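Local coordinates for aldehyde dehydrogenase family protein (Pseudomonas syringae pv. tomato, PDB 6X9L) that oxidises long-chain aliphatic aldehydes, probably to the corresponding acids with NAD+ as the electron acceptor, and binds octanal and NAD+ in its active-site region, at residues 316-321 with 328-333; 281-286 with 293-298; 86-91 with 199-204; 80-85 with 171-176. The protein carries 1 engineered substitution. All coordinates share one frame; numbering follows the deposited sequence.

Interaction 1 of 4, residues 316-321 with 328-333; sequences GTIVVG and TVLGPI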
loop_
_atom_site.group_PDB
_atom_site.type_symbol
_atom_site.label_atom_id
_atom_site.label_comp_id
_atom_site.label_asym_id
_atom_site.label_seq_id
_atom_site.Cartn_x
_atom_site.Cartn_y
_atom_site.Cartn_z
ATOM N N GLY A 316 -22.957 34.874 -6.509
ATOM C CA GLY A 316 -24.303 35.429 -6.432
ATOM C C GLY A 316 -25.245 34.982 -7.533
ATOM O O GLY A 316 -26.461 35.165 -7.403
ATOM N N THR A 317 -24.723 34.403 -8.606
ATOM C CA THR A 317 -25.553 33.960 -9.707
ATOM C C THR A 317 -25.772 32.456 -9.700
ATOM O O THR A 317 -26.326 31.917 -10.659
ATOM C CB THR A 317 -24.926 34.396 -11.024
ATOM O OG1 THR A 317 -23.904 33.465 -11.381
ATOM C CG2 THR A 317 -24.296 35.755 -10.856
ATOM N N ILE A 318 -25.353 31.760 -8.656
ATOM C CA ILE A 318 -25.663 30.339 -8.561
ATOM C C ILE A 318 -27.086 30.173 -8.041
ATOM O O ILE A 318 -27.455 30.721 -6.991
ATOM C CB ILE A 318 -24.657 29.603 -7.663
ATOM C CG1 ILE A 318 -23.240 30.138 -7.870
ATOM C CG2 ILE A 318 -24.671 28.125 -7.989
ATOM C CD1 ILE A 318 -22.184 29.322 -7.139
ATOM N N VAL A 319 -27.897 29.438 -8.795
ATOM C CA VAL A 319 -29.268 29.145 -8.395
ATOM C C VAL A 319 -29.206 27.987 -7.408
ATOM O O VAL A 319 -28.792 26.880 -7.767
ATOM C CB VAL A 319 -30.144 28.802 -9.605
ATOM C CG1 VAL A 319 -31.571 28.527 -9.180
ATOM C CG2 VAL A 319 -30.080 29.931 -10.637
ATOM N N VAL A 320 -29.584 28.251 -6.160
ATOM C CA VAL A 320 -29.683 27.228 -5.121
ATOM C C VAL A 320 -31.154 26.991 -4.853
ATOM O O VAL A 320 -31.889 27.926 -4.529
ATOM C CB VAL A 320 -28.973 27.642 -3.829
ATOM C CG1 VAL A 320 -29.047 26.507 -2.815
ATOM C CG2 VAL A 320 -27.532 28.040 -4.115
ATOM N N GLY A 321 -31.593 25.752 -4.976
ATOM C CA GLY A 321 -32.974 25.498 -4.638
ATOM C C GLY A 321 -33.357 24.049 -4.775
ATOM O O GLY A 321 -32.517 23.155 -4.612
ATOM N N THR A 328 -32.350 24.338 -11.240
ATOM C CA THR A 328 -31.555 24.430 -10.019
ATOM C C THR A 328 -30.115 24.011 -10.308
ATOM O O THR A 328 -29.862 23.018 -10.999
ATOM C CB THR A 328 -32.145 23.548 -8.904
ATOM O OG1 THR A 328 -33.442 24.017 -8.536
ATOM C CG2 THR A 328 -31.253 23.553 -7.671
ATOM N N VAL A 329 -29.167 24.774 -9.783
ATOM C CA VAL A 329 -27.752 24.494 -9.985
ATOM C C VAL A 329 -27.162 23.749 -8.801
ATOM O O VAL A 329 -26.509 22.724 -8.968
ATOM C CB VAL A 329 -26.984 25.805 -10.280
ATOM C CG1 VAL A 329 -25.496 25.531 -10.507
ATOM C CG2 VAL A 329 -27.601 26.511 -11.494
ATOM N N LEU A 330 -27.401 24.235 -7.588
ATOM C CA LEU A 330 -26.983 23.547 -6.372
ATOM C C LEU A 330 -28.209 23.214 -5.542
ATOM O O LEU A 330 -29.113 24.051 -5.391
ATOM C CB LEU A 330 -26.016 24.393 -5.562
ATOM C CG LEU A 330 -24.730 24.814 -6.278
ATOM C CD1 LEU A 330 -23.747 25.487 -5.294
ATOM C CD2 LEU A 330 -24.090 23.629 -6.976
ATOM N N GLY A 331 -28.249 21.979 -5.045
ATOM C CA GLY A 331 -29.248 21.538 -4.102
ATOM C C GLY A 331 -28.777 21.811 -2.685
ATOM O O GLY A 331 -27.923 22.667 -2.458
ATOM N N PRO A 332 -29.331 21.112 -1.703
ATOM C CA PRO A 332 -28.902 21.323 -0.319
ATOM C C PRO A 332 -27.642 20.522 -0.000
ATOM O O PRO A 332 -27.206 19.643 -0.756
ATOM C CB PRO A 332 -30.096 20.831 0.499
ATOM C CG PRO A 332 -30.752 19.805 -0.378
ATOM C CD PRO A 332 -30.530 20.259 -1.796
ATOM N N ILE A 333 -27.033 20.873 1.138
ATOM C CA ILE A 333 -26.059 19.976 1.725
ATOM C C ILE A 333 -26.746 18.628 1.882
ATOM O O ILE A 333 -27.973 18.553 2.033
ATOM C CB ILE A 333 -25.539 20.527 3.060
ATOM C CG1 ILE A 333 -24.643 21.720 2.776
ATOM C CG2 ILE A 333 -24.730 19.471 3.827
ATOM C CD1 ILE A 333 -23.405 21.326 2.004
#

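Interaction 2 of 4, residues 281-286 with 293-298; sequences MAAFRN and APTRMI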
loop_
_atom_site.group_PDB
_atom_site.type_symbol
_atom_site.label_atom_id
_atom_site.label_comp_id
_atom_site.label_asym_id
_atom_site.label_seq_id
_atom_site.Cartn_x
_atom_site.Cartn_y
_atom_site.Cartn_z
ATOM N N MET A 281 -16.884 28.121 -9.609
ATOM C CA MET A 281 -17.753 27.018 -9.995
ATOM C C MET A 281 -17.121 25.670 -9.652
ATOM O O MET A 281 -17.796 24.773 -9.141
ATOM C CB MET A 281 -18.082 27.115 -11.484
ATOM C CG MET A 281 -18.920 28.328 -11.842
ATOM S SD MET A 281 -20.504 28.367 -10.959
ATOM C CE MET A 281 -20.066 29.103 -9.386
ATOM N N ALA A 282 -15.824 25.515 -9.898
ATOM C CA ALA A 282 -15.157 24.272 -9.519
ATOM C C ALA A 282 -15.189 24.062 -8.008
ATOM O O ALA A 282 -15.442 22.952 -7.537
ATOM C CB ALA A 282 -13.710 24.267 -10.024
ATOM N N ALA A 283 -14.919 25.106 -7.233
ATOM C CA ALA A 283 -14.912 24.935 -5.788
ATOM C C ALA A 283 -16.281 24.487 -5.288
ATOM O O ALA A 283 -16.371 23.658 -4.378
ATOM C CB ALA A 283 -14.467 26.230 -5.103
ATOM N N PHE A 284 -17.360 25.001 -5.890
ATOM C CA PHE A 284 -18.720 24.791 -5.398
ATOM C C PHE A 284 -19.466 23.678 -6.134
ATOM O O PHE A 284 -20.662 23.492 -5.886
ATOM C CB PHE A 284 -19.546 26.090 -5.489
ATOM C CG PHE A 284 -19.054 27.222 -4.595
ATOM C CD1 PHE A 284 -18.126 26.995 -3.584
ATOM C CD2 PHE A 284 -19.535 28.513 -4.769
ATOM C CE1 PHE A 284 -17.678 28.038 -2.768
ATOM C CE2 PHE A 284 -19.088 29.555 -3.961
ATOM C CZ PHE A 284 -18.164 29.312 -2.949
ATOM N N ARG A 285 -18.807 22.935 -7.026
ATOM C CA ARG A 285 -19.461 21.798 -7.668
ATOM C C ARG A 285 -19.934 20.794 -6.621
ATOM O O ARG A 285 -19.234 20.504 -5.645
ATOM C CB ARG A 285 -18.502 21.134 -8.660
ATOM C CG ARG A 285 -19.076 19.929 -9.403
ATOM C CD ARG A 285 -18.837 19.964 -10.932
ATOM N NE ARG A 285 -17.421 19.955 -11.314
ATOM C CZ ARG A 285 -16.777 20.990 -11.868
ATOM N NH1 ARG A 285 -17.414 22.136 -12.118
ATOM N NH2 ARG A 285 -15.490 20.878 -12.168
ATOM N N ASN A 286 -21.135 20.262 -6.823
ATOM C CA ASN A 286 -21.726 19.332 -5.866
ATOM C C ASN A 286 -21.821 20.001 -4.495
ATOM O O ASN A 286 -21.649 19.369 -3.450
ATOM C CB ASN A 286 -20.934 18.014 -5.805
ATOM C CG ASN A 286 -21.764 16.845 -5.251
ATOM O OD1 ASN A 286 -22.927 16.648 -5.627
ATOM N ND2 ASN A 286 -21.162 16.067 -4.353
ATOM N N ALA A 293 -12.210 19.195 -4.555
ATOM C CA ALA A 293 -12.626 20.529 -4.960
ATOM C C ALA A 293 -11.538 21.559 -4.636
ATOM O O ALA A 293 -10.947 21.530 -3.544
ATOM C CB ALA A 293 -13.940 20.907 -4.275
ATOM N N PRO A 294 -11.247 22.478 -5.559
ATOM C CA PRO A 294 -10.250 23.565 -5.366
ATOM C C PRO A 294 -10.753 24.735 -4.519
ATOM O O PRO A 294 -11.097 25.813 -4.997
ATOM C CB PRO A 294 -9.946 23.996 -6.803
ATOM C CG PRO A 294 -11.216 23.685 -7.565
ATOM C CD PRO A 294 -11.815 22.469 -6.916
ATOM N N THR A 295 -10.729 24.529 -3.204
ATOM C CA THR A 295 -11.319 25.428 -2.219
ATOM C C THR A 295 -10.341 26.449 -1.627
ATOM O O THR A 295 -10.751 27.251 -0.777
ATOM C CB THR A 295 -11.919 24.601 -1.089
ATOM O OG1 THR A 295 -10.952 23.631 -0.686
ATOM C CG2 THR A 295 -13.162 23.896 -1.562
ATOM N N ARG A 296 -9.071 26.423 -2.023
ATOM C CA ARG A 296 -8.113 27.482 -1.704
ATOM C C ARG A 296 -7.643 28.080 -3.024
ATOM O O ARG A 296 -6.873 27.444 -3.753
ATOM C CB ARG A 296 -6.920 26.949 -0.901
ATOM C CG ARG A 296 -7.228 26.541 0.525
ATOM C CD ARG A 296 -6.416 25.336 0.932
ATOM N NE ARG A 296 -5.010 25.660 1.111
ATOM C CZ ARG A 296 -4.005 25.061 0.476
ATOM N NH1 ARG A 296 -4.226 24.080 -0.383
ATOM N NH2 ARG A 296 -2.762 25.443 0.719
ATOM N N MET A 297 -8.118 29.288 -3.338
ATOM C CA MET A 297 -7.754 29.983 -4.569
ATOM C C MET A 297 -6.620 30.955 -4.263
ATOM O O MET A 297 -6.789 31.879 -3.453
ATOM C CB MET A 297 -8.959 30.712 -5.168
ATOM C CG MET A 297 -8.700 31.269 -6.544
ATOM S SD MET A 297 -10.084 32.198 -7.228
ATOM C CE MET A 297 -11.008 30.875 -8.025
ATOM N N ILE A 298 -5.475 30.749 -4.911
ATOM C CA ILE A 298 -4.232 31.432 -4.563
ATOM C C ILE A 298 -3.876 32.383 -5.702
ATOM O O ILE A 298 -3.678 31.954 -6.850
ATOM C CB ILE A 298 -3.114 30.422 -4.275
ATOM C CG1 ILE A 298 -3.572 29.514 -3.129
ATOM C CG2 ILE A 298 -1.822 31.124 -3.908
ATOM C CD1 ILE A 298 -2.890 28.169 -3.099
#

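Interaction 3 of 4, residues 86-91 with 199-204; sequences HELIIE and HDAGLP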
loop_
_atom_site.group_PDB
_atom_site.type_symbol
_atom_site.label_atom_id
_atom_site.label_comp_id
_atom_site.label_asym_id
_atom_site.label_seq_id
_atom_site.Cartn_x
_atom_site.Cartn_y
_atom_site.Cartn_z
ATOM N N HIS A 86 -22.476 -2.039 -17.851
ATOM C CA HIS A 86 -22.414 -0.666 -18.356
ATOM C C HIS A 86 -23.640 -0.314 -19.198
ATOM O O HIS A 86 -24.167 0.804 -19.106
ATOM C CB HIS A 86 -21.139 -0.446 -19.171
ATOM C CG HIS A 86 -21.053 0.908 -19.816
ATOM N ND1 HIS A 86 -21.408 1.132 -21.130
ATOM C CD2 HIS A 86 -20.644 2.104 -19.329
ATOM C CE1 HIS A 86 -21.230 2.411 -21.419
ATOM N NE2 HIS A 86 -20.770 3.023 -20.342
ATOM N N GLU A 87 -24.092 -1.240 -20.050
ATOM C CA GLU A 87 -25.313 -0.989 -20.811
ATOM C C GLU A 87 -26.483 -0.707 -19.881
ATOM O O GLU A 87 -27.290 0.194 -20.142
ATOM C CB GLU A 87 -25.642 -2.180 -21.704
ATOM C CG GLU A 87 -24.620 -2.494 -22.763
ATOM C CD GLU A 87 -24.863 -3.856 -23.392
ATOM O OE1 GLU A 87 -25.974 -4.397 -23.223
ATOM O OE2 GLU A 87 -23.937 -4.394 -24.041
ATOM N N LEU A 88 -26.584 -1.464 -18.787
ATOM C CA LEU A 88 -27.739 -1.343 -17.908
ATOM C C LEU A 88 -27.715 -0.022 -17.145
ATOM O O LEU A 88 -28.762 0.600 -16.924
ATOM C CB LEU A 88 -27.778 -2.536 -16.956
ATOM C CG LEU A 88 -28.883 -3.573 -17.190
ATOM C CD1 LEU A 88 -29.329 -3.592 -18.653
ATOM C CD2 LEU A 88 -28.409 -4.950 -16.754
ATOM N N ILE A 89 -26.528 0.428 -16.744
ATOM C CA ILE A 89 -26.410 1.748 -16.137
ATOM C C ILE A 89 -26.960 2.810 -17.086
ATOM O O ILE A 89 -27.736 3.684 -16.679
ATOM C CB ILE A 89 -24.943 2.018 -15.751
ATOM C CG1 ILE A 89 -24.543 1.157 -14.562
ATOM C CG2 ILE A 89 -24.687 3.502 -15.451
ATOM C CD1 ILE A 89 -23.052 1.196 -14.273
ATOM N N ILE A 90 -26.583 2.732 -18.372
ATOM C CA ILE A 90 -27.004 3.721 -19.364
ATOM C C ILE A 90 -28.502 3.637 -19.597
ATOM O O ILE A 90 -29.164 4.649 -19.858
ATOM C CB ILE A 90 -26.233 3.523 -20.684
ATOM C CG1 ILE A 90 -24.732 3.752 -20.475
ATOM C CG2 ILE A 90 -26.779 4.454 -21.757
ATOM C CD1 ILE A 90 -24.349 5.191 -20.325
ATOM N N GLU A 91 -29.049 2.419 -19.532
ATOM C CA GLU A 91 -30.479 2.191 -19.732
ATOM C C GLU A 91 -31.298 2.700 -18.550
ATOM O O GLU A 91 -32.390 3.251 -18.728
ATOM C CB GLU A 91 -30.732 0.697 -19.925
ATOM C CG GLU A 91 -31.086 0.247 -21.317
ATOM C CD GLU A 91 -31.331 -1.248 -21.347
ATOM O OE1 GLU A 91 -30.622 -1.964 -22.085
ATOM O OE2 GLU A 91 -32.220 -1.710 -20.600
ATOM N N HIS A 199 -27.142 -7.733 -10.696
ATOM C CA HIS A 199 -27.902 -8.978 -10.758
ATOM C C HIS A 199 -28.487 -9.192 -12.150
ATOM O O HIS A 199 -28.286 -10.246 -12.771
ATOM C CB HIS A 199 -29.019 -8.973 -9.719
ATOM C CG HIS A 199 -29.880 -10.194 -9.776
ATOM N ND1 HIS A 199 -29.455 -11.421 -9.312
ATOM C CD2 HIS A 199 -31.126 -10.387 -10.270
ATOM C CE1 HIS A 199 -30.407 -12.315 -9.501
ATOM N NE2 HIS A 199 -31.431 -11.715 -10.085
ATOM N N ASP A 200 -29.223 -8.194 -12.649
ATOM C CA ASP A 200 -29.834 -8.272 -13.970
ATOM C C ASP A 200 -28.790 -8.378 -15.078
ATOM O O ASP A 200 -29.049 -8.988 -16.121
ATOM C CB ASP A 200 -30.732 -7.055 -14.182
ATOM C CG ASP A 200 -31.960 -7.067 -13.284
ATOM O OD1 ASP A 200 -32.324 -8.146 -12.772
ATOM O OD2 ASP A 200 -32.581 -6.000 -13.097
ATOM N N ALA A 201 -27.600 -7.816 -14.870
ATOM C CA ALA A 201 -26.549 -7.867 -15.878
ATOM C C ALA A 201 -25.923 -9.251 -16.023
ATOM O O ALA A 201 -25.223 -9.489 -17.013
ATOM C CB ALA A 201 -25.466 -6.827 -15.553
ATOM N N GLY A 202 -26.136 -10.150 -15.067
ATOM C CA GLY A 202 -25.629 -11.507 -15.151
ATOM C C GLY A 202 -24.388 -11.832 -14.335
ATOM O O GLY A 202 -23.649 -12.749 -14.707
ATOM N N LEU A 203 -24.135 -11.125 -13.253
ATOM C CA LEU A 203 -22.922 -11.367 -12.489
ATOM C C LEU A 203 -23.117 -12.584 -11.591
ATOM O O LEU A 203 -24.062 -12.615 -10.804
ATOM C CB LEU A 203 -22.585 -10.138 -11.661
ATOM C CG LEU A 203 -21.213 -10.012 -11.015
ATOM C CD1 LEU A 203 -20.121 -9.800 -12.065
ATOM C CD2 LEU A 203 -21.283 -8.859 -10.039
ATOM N N PRO A 204 -22.233 -13.579 -11.653
ATOM C CA PRO A 204 -22.488 -14.825 -10.932
ATOM C C PRO A 204 -22.682 -14.576 -9.455
ATOM O O PRO A 204 -22.007 -13.720 -8.853
ATOM C CB PRO A 204 -21.218 -15.651 -11.200
ATOM C CG PRO A 204 -20.576 -15.035 -12.397
ATOM C CD PRO A 204 -20.908 -13.569 -12.299
#

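Interaction 4 of 4, residues 80-85 with 171-176; sequences QVIGRI and PAIAAG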
loop_
_atom_site.group_PDB
_atom_site.type_symbol
_atom_site.label_atom_id
_atom_site.label_comp_id
_atom_site.label_asym_id
_atom_site.label_seq_id
_atom_site.Cartn_x
_atom_site.Cartn_y
_atom_site.Cartn_z
ATOM N N GLN A 80 -17.245 -9.260 -20.795
ATOM C CA GLN A 80 -18.602 -9.259 -21.339
ATOM C C GLN A 80 -19.637 -8.906 -20.270
ATOM O O GLN A 80 -20.577 -8.138 -20.526
ATOM C CB GLN A 80 -18.899 -10.613 -21.990
ATOM C CG GLN A 80 -18.192 -10.769 -23.329
ATOM C CD GLN A 80 -18.271 -12.168 -23.926
ATOM O OE1 GLN A 80 -18.652 -13.131 -23.258
ATOM N NE2 GLN A 80 -17.900 -12.284 -25.205
ATOM N N VAL A 81 -19.473 -9.445 -19.061
ATOM C CA VAL A 81 -20.411 -9.145 -17.984
ATOM C C VAL A 81 -20.330 -7.666 -17.624
ATOM O O VAL A 81 -21.346 -6.977 -17.446
ATOM C CB VAL A 81 -20.120 -10.043 -16.763
ATOM C CG1 VAL A 81 -21.114 -9.772 -15.666
ATOM C CG2 VAL A 81 -20.147 -11.510 -17.174
ATOM N N ILE A 82 -19.103 -7.164 -17.513
ATOM C CA ILE A 82 -18.888 -5.766 -17.189
ATOM C C ILE A 82 -19.484 -4.889 -18.267
ATOM O O ILE A 82 -20.155 -3.891 -17.972
ATOM C CB ILE A 82 -17.383 -5.511 -17.005
ATOM C CG1 ILE A 82 -16.874 -6.330 -15.818
ATOM C CG2 ILE A 82 -17.086 -4.021 -16.877
ATOM C CD1 ILE A 82 -15.394 -6.379 -15.710
ATOM N N GLY A 83 -19.259 -5.250 -19.536
ATOM C CA GLY A 83 -19.873 -4.505 -20.616
ATOM C C GLY A 83 -21.373 -4.396 -20.442
ATOM O O GLY A 83 -21.954 -3.320 -20.620
ATOM N N ARG A 84 -22.019 -5.506 -20.063
ATOM C CA ARG A 84 -23.472 -5.530 -19.908
ATOM C C ARG A 84 -23.917 -4.679 -18.724
ATOM O O ARG A 84 -24.896 -3.929 -18.819
ATOM C CB ARG A 84 -23.942 -6.975 -19.750
ATOM C CG ARG A 84 -25.392 -7.128 -19.441
ATOM C CD ARG A 84 -26.253 -6.521 -20.525
ATOM N NE ARG A 84 -27.658 -6.863 -20.321
ATOM C CZ ARG A 84 -28.685 -6.236 -20.894
ATOM N NH1 ARG A 84 -28.487 -5.211 -21.717
ATOM N NH2 ARG A 84 -29.917 -6.637 -20.630
ATOM N N ILE A 85 -23.224 -4.792 -17.593
ATOM C CA ILE A 85 -23.438 -3.850 -16.501
ATOM C C ILE A 85 -23.452 -2.407 -17.013
ATOM O O ILE A 85 -24.325 -1.612 -16.648
ATOM C CB ILE A 85 -22.366 -4.055 -15.415
ATOM C CG1 ILE A 85 -22.597 -5.395 -14.715
ATOM C CG2 ILE A 85 -22.378 -2.905 -14.420
ATOM C CD1 ILE A 85 -21.507 -5.743 -13.770
ATOM N N PRO A 171 -13.168 -2.084 -11.475
ATOM C CA PRO A 171 -11.815 -2.665 -11.528
ATOM C C PRO A 171 -11.673 -3.949 -10.720
ATOM O O PRO A 171 -11.058 -4.908 -11.203
ATOM C CB PRO A 171 -10.940 -1.533 -10.976
ATOM C CG PRO A 171 -11.868 -0.777 -10.074
ATOM C CD PRO A 171 -13.191 -0.794 -10.769
ATOM N N ALA A 172 -12.227 -3.986 -9.502
ATOM C CA ALA A 172 -12.171 -5.184 -8.667
ATOM C C ALA A 172 -12.721 -6.400 -9.399
ATOM O O ALA A 172 -12.088 -7.466 -9.439
ATOM C CB ALA A 172 -12.955 -4.943 -7.380
ATOM N N ILE A 173 -13.918 -6.259 -9.967
ATOM C CA ILE A 173 -14.553 -7.351 -10.696
ATOM C C ILE A 173 -13.731 -7.731 -11.913
ATOM O O ILE A 173 -13.584 -8.913 -12.241
ATOM C CB ILE A 173 -15.974 -6.932 -11.105
ATOM C CG1 ILE A 173 -16.835 -6.711 -9.868
ATOM C CG2 ILE A 173 -16.563 -7.925 -12.043
ATOM C CD1 ILE A 173 -16.762 -7.837 -8.890
ATOM N N ALA A 174 -13.200 -6.730 -12.613
ATOM C CA ALA A 174 -12.476 -6.988 -13.852
ATOM C C ALA A 174 -11.211 -7.783 -13.586
ATOM O O ALA A 174 -10.851 -8.677 -14.366
ATOM C CB ALA A 174 -12.141 -5.670 -14.550
ATOM N N ALA A 175 -10.524 -7.467 -12.479
ATOM C CA ALA A 175 -9.297 -8.137 -12.076
ATOM C C ALA A 175 -9.524 -9.596 -11.718
ATOM O O ALA A 175 -8.553 -10.345 -11.578
ATOM C CB ALA A 175 -8.681 -7.401 -10.884
ATOM N N GLY A 176 -10.776 -10.006 -11.574
ATOM C CA GLY A 176 -11.113 -11.308 -11.065
ATOM C C GLY A 176 -11.351 -11.356 -9.575
ATOM O O GLY A 176 -11.459 -12.451 -9.024
#

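Interaction 1 of 4, residues 316-321 with 328-333
V329 meets V319 and I318 with every carbon of its side chain, and it illustrates how two loop segments can be joined by one forked carbonyl. Its CB stands 3.3 Å from V319 O, the oxygen that also takes its amide. Beyond CB the branches part: CG1, anti to the backbone N (chi1 -180°), runs to I318 CG2 at 3.7 Å, whereas CG2 turns the other way and lies 3.9 Å from V319 CB. The I318 and V329 side chains cross at about a right angle, and I318 CG2 serves a second neighbour as well, L330 CG. The backbone supplies the polar half of the contact. V319 O accepts two hydrogen bonds, a bent one from V329 N (2.9 Å, 144° at the hydrogen), which arrives tilted from the carbonyl plane, and a straighter one within that plane from L330 N (168°). L330 O returns the pairing by receiving G321 N at 3.0 Å, almost along the C=O axis, making a single beta bridge between V320 and L330. Beside it T328 lays its CG2 methyl against the backbone N and O of G321, its hydroxyl being bonded to D322 O. This bridged loop connects helix 304-316 to helix 336-351, and I318 rests on M281 and F284 of helix 272-284, so the loop is packed against the helix that precedes strand 296-300.

Interaction 2 of 4, residues 281-286 with 293-298
A293 O accepts a weak hydrogen bond from T295 N at 3.0 Å, across an inverse gamma turn centred on P294, and all three residues of that turn touch the C-terminal end of a helix at A282 and A283. P294 is the main partner from 293-298, and A283 the main one from 281-286. The proline CG sits 3.6 Å from A282 CB, and its CD lies 3.7 Å from A282 O, so the CG-CD part of the ring lies against A282. A283 meets the carbonyl of the proline, its CB 3.4 Å from P294 O. A293 directs its methyl back at the helix end, 3.7 Å from A283 O. With alanines at both touching helix positions, the closest CA atoms, A283 CA and P294 CA, are 4.9 Å apart. Helix 272-284 is the middle element of a beta-alpha-beta unit formed with strands 263-266 and 296-300, and the turn described here delivers the chain into the second of these strands. The six-residue link between the segments includes the octanal-pocket residues S290, S292 and the engineered A291. At the helix end R285 touches the bound octanal, while N286 ND2 donates to Q289 O and N159 O. Further on, M297 packs on L397 and L399 of strand 396-402.

Interaction 3 of 4, residues 86-91 with 199-204
Within 86-91, L88 alone meets D200 and A201, and its CD2 methyl makes every close approach. Taken in order, the second segment starts with H199, which heads away at its CB and is hydrogen-bonded through ND1 to Y20 OH. D200 follows: its CB comes within 4.1 Å of L88 CD2, while its carboxylate is engaged elsewhere, OD2 in a salt bridge with R92 and OD1 by Q196. A201 receives the methyl more closely, with L88 CD2 3.5 Å from A201 N and 3.7 Å from A201 CB; R84 and I85, a turn earlier on helix 75-91, are further neighbours of this alanine. The small alanine thereby lets a helix terminus come near its neighbour, with 6.9 Å between L88 CA and A201 CA. G202 leaves the helical path at positive phi (102°), its N bonded to H199 O at 3.1 Å. L203 packs on V81 and W70, and P204 also packs on W70. The reversal at G202 is a Schellman motif, and it ends helix 188-201, the connection between parallel strands 178-182 and 208-210 in a beta-alpha-beta crossover of the Rossmann-like NAD-binding domain.

Interaction 4 of 4, residues 80-85 with 171-176
I82 and I173 run alongside each other head to tail, and the end of I82 then comes to rest on A174. The longer branch of I82 explains the reach: with CG1 anti to the carbonyl carbon (chi1 -63°) and CD1 carried on in an extended chain (chi2 168°), the side chain projects straight from its helix to the other. CD1 rests against the CA-CB bond of A174, 3.5 Å from both A174 CA and A174 CB. I173 comes alongside this rod with its CG2 methyl, which is 4.1 Å from I82 CG1. That branch lies anti to the backbone N of I173, while the end of the side chain leads away, and I173 also packs on V207. I82 CA and A174 CA remain 7.3 Å apart. Around the pair, V123 and R127 of helix 117-129 touch I82, and F473 of helix 469-474 covers A174. Directly after A174 the chain turns in a Schellman motif at G176 (phi 93°) and heads for strand 178-182. Polar groups at this helix end find partners outside the interface, as I173 O accepts from W70 NE1 and A174 O from R78 NH2. What touches between the two segments is buried hydrocarbon throughout, and their mutual hold depends on fit and desolvation, without directional bonds.

How the interactions relate
Helix 75-91 opens both of the early contacts. Interaction 4 leaves from 80-85 and closes at 171-176; interaction 3 leaves from 86-91 and closes at 199-204. The two loops therefore cross, and their centres lie 10 Å apart, joined where A201 packs on I85 and L203 on V81. Together they bind one helix to two successive helices of the NAD-binding domain. Interactions 2 and 1 follow in series, each closing a link of only six residues. They tie the end of helix 272-284 to the turn leading into strand 296-300, then the following loop to itself, and they touch through I318 and F284. About 17 Å separates the nearest atoms of interactions 2 and 3.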